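Local atomic coordinates of dephospho-CoA kinase (Aquifex aeolicus, PDB entry 2IF2), a protein that probably catalyses the last step of coenzyme A biosynthesis, using ATP to phosphorylate the 3'-hydroxyl group of dephospho-CoA. Residues A[48-53]-A[82-86]. Sequence-based numbering, arbitrary orientation.
Sequences EVVKTF and KLEEI
Leu83 reaches across to Phe53 and Val49, bridging helices 44-53 and 77-91. Its CB already lies 3.9 Å from Phe53 CZ, and CG follows at 4.1 Å from Phe53 CE2. At the tip, CD2 meets the ring edge, near its plane, 3.5 Å from Phe53 CE2, and also touches Val49 CG1 at 4.0 Å. With CG anti to the backbone N (chi1 -168°), the chain leads toward the ring, and chi2 (-80°) sets where CD2 lies; leucine suits the place because its reach carries this one methyl to both neighbours. The Phe53 and Leu83 side chains cross at about a right angle; Thr52 OG1 lies over the centre of one ring face, and Val49 CG1 abuts the edge. Lys82 approaches the ring obliquely with its CB, adding aliphatic surface while its amine extends beyond the apolar patch. One turn farther along, Ile86 is buried: its side chain and that of Val49 cross at a similar angle, with Ile86 CG1 4.2 Å from Val49 CG2, and its CD1 lies alongside the Glu48 chain. Compact, branched valine and isoleucine suit this buried layer, and no hydrogen bond crosses it. Leu69 of helix 66-71 also touches Val49 and Phe53. The segments form a nearly antiparallel helix pair (156°, axes 10.7 Å apart), apolar at its centre and polar at its margin, in the helical insertion between strands 27-30 and 108-111 of the P-loop kinase fold.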
loop_
_atom_site.group_PDB
_atom_site.type_symbol
_atom_site.label_atom_id
_atom_site.label_comp_id
_atom_site.label_asym_id
_atom_site.label_seq_id
_atom_site.Cartn_x
_atom_site.Cartn_y
_atom_site.Cartn_z
ATOM N N GLU A 48 7.650 20.112 -2.064
ATOM C CA GLU A 48 6.378 20.580 -1.536
ATOM C C GLU A 48 6.263 20.320 -0.053
ATOM O O GLU A 48 5.900 21.209 0.712
ATOM C CB GLU A 48 5.213 19.906 -2.259
ATOM C CG GLU A 48 4.335 20.919 -2.955
ATOM C CD GLU A 48 2.920 20.444 -3.195
ATOM O OE1 GLU A 48 2.720 19.541 -4.040
ATOM O OE2 GLU A 48 2.008 20.974 -2.519
ATOM N N VAL A 49 6.581 19.099 0.348
ATOM C CA VAL A 49 6.515 18.731 1.744
ATOM C C VAL A 49 7.356 19.669 2.602
ATOM O O VAL A 49 7.007 19.938 3.748
ATOM C CB VAL A 49 6.997 17.300 1.951
ATOM C CG1 VAL A 49 6.725 16.863 3.370
ATOM C CG2 VAL A 49 6.318 16.388 0.967
ATOM N N VAL A 50 8.469 20.159 2.061
ATOM C CA VAL A 50 9.317 21.084 2.817
ATOM C C VAL A 50 8.745 22.493 2.695
ATOM O O VAL A 50 8.710 23.245 3.668
ATOM C CB VAL A 50 10.789 21.108 2.304
ATOM C CG1 VAL A 50 11.429 19.748 2.497
ATOM C CG2 VAL A 50 10.834 21.523 0.844
ATOM N N LYS A 51 8.298 22.830 1.490
ATOM C CA LYS A 51 7.714 24.131 1.201
ATOM C C LYS A 51 6.534 24.428 2.120
ATOM O O LYS A 51 6.310 25.585 2.473
ATOM C CB LYS A 51 7.285 24.181 -0.274
ATOM C CG LYS A 51 6.023 24.980 -0.599
ATOM C CD LYS A 51 6.208 26.480 -0.441
ATOM C CE LYS A 51 4.922 27.245 -0.782
ATOM N NZ LYS A 51 5.006 28.686 -0.389
ATOM N N THR A 52 5.795 23.394 2.529
ATOM C CA THR A 52 4.642 23.614 3.401
ATOM C C THR A 52 4.838 23.273 4.868
ATOM O O THR A 52 4.027 23.678 5.695
ATOM C CB THR A 52 3.371 22.849 2.920
ATOM O OG1 THR A 52 3.422 21.496 3.379
ATOM C CG2 THR A 52 3.259 22.875 1.405
ATOM N N PHE A 53 5.886 22.531 5.210
ATOM C CA PHE A 53 6.090 22.193 6.618
ATOM C C PHE A 53 7.315 22.793 7.256
ATOM O O PHE A 53 7.459 22.736 8.474
ATOM C CB PHE A 53 6.131 20.682 6.839
ATOM C CG PHE A 53 4.823 20.017 6.619
ATOM C CD1 PHE A 53 3.669 20.515 7.207
ATOM C CD2 PHE A 53 4.728 18.919 5.791
ATOM C CE1 PHE A 53 2.441 19.931 6.964
ATOM C CE2 PHE A 53 3.502 18.330 5.546
ATOM C CZ PHE A 53 2.356 18.840 6.135
ATOM N N LYS A 82 -3.007 17.819 5.313
ATOM C CA LYS A 82 -2.291 18.476 4.231
ATOM C C LYS A 82 -1.216 17.544 3.694
ATOM O O LYS A 82 -0.887 17.572 2.506
ATOM C CB LYS A 82 -1.659 19.779 4.726
ATOM C CG LYS A 82 -1.704 20.930 3.710
ATOM C CD LYS A 82 -0.908 22.145 4.204
ATOM C CE LYS A 82 -1.376 22.629 5.600
ATOM N NZ LYS A 82 -0.491 23.644 6.292
ATOM N N LEU A 83 -0.669 16.712 4.573
ATOM C CA LEU A 83 0.359 15.769 4.156
ATOM C C LEU A 83 -0.294 14.666 3.325
ATOM O O LEU A 83 0.168 14.346 2.234
ATOM C CB LEU A 83 1.070 15.189 5.387
ATOM C CG LEU A 83 2.364 14.387 5.182
ATOM C CD1 LEU A 83 2.027 12.980 4.737
ATOM C CD2 LEU A 83 3.279 15.079 4.172
ATOM N N GLU A 84 -1.382 14.103 3.838
ATOM C CA GLU A 84 -2.099 13.051 3.136
ATOM C C GLU A 84 -2.582 13.571 1.779
ATOM O O GLU A 84 -2.835 12.792 0.867
ATOM C CB GLU A 84 -3.290 12.593 3.976
ATOM C CG GLU A 84 -3.959 11.286 3.533
ATOM C CD GLU A 84 -3.275 10.040 4.090
ATOM O OE1 GLU A 84 -2.839 10.067 5.268
ATOM O OE2 GLU A 84 -3.202 9.021 3.359
ATOM N N GLU A 85 -2.707 14.888 1.651
ATOM C CA GLU A 85 -3.150 15.495 0.404
ATOM C C GLU A 85 -2.046 15.503 -0.643
ATOM O O GLU A 85 -2.218 14.969 -1.737
ATOM C CB GLU A 85 -3.623 16.928 0.645
ATOM C CG GLU A 85 -5.090 17.066 1.026
ATOM C CD GLU A 85 -5.503 18.521 1.252
ATOM O OE1 GLU A 85 -5.181 19.374 0.393
ATOM O OE2 GLU A 85 -6.156 18.812 2.282
ATOM N N ILE A 86 -0.917 16.121 -0.310
ATOM C CA ILE A 86 0.219 16.197 -1.227
ATOM C C ILE A 86 0.552 14.806 -1.759
ATOM O O ILE A 86 0.877 14.643 -2.930
ATOM C CB ILE A 86 1.450 16.831 -0.515
ATOM C CG1 ILE A 86 2.754 16.388 -1.179
ATOM C CG2 ILE A 86 1.440 16.469 0.948
ATOM C CD1 ILE A 86 2.942 16.893 -2.598
#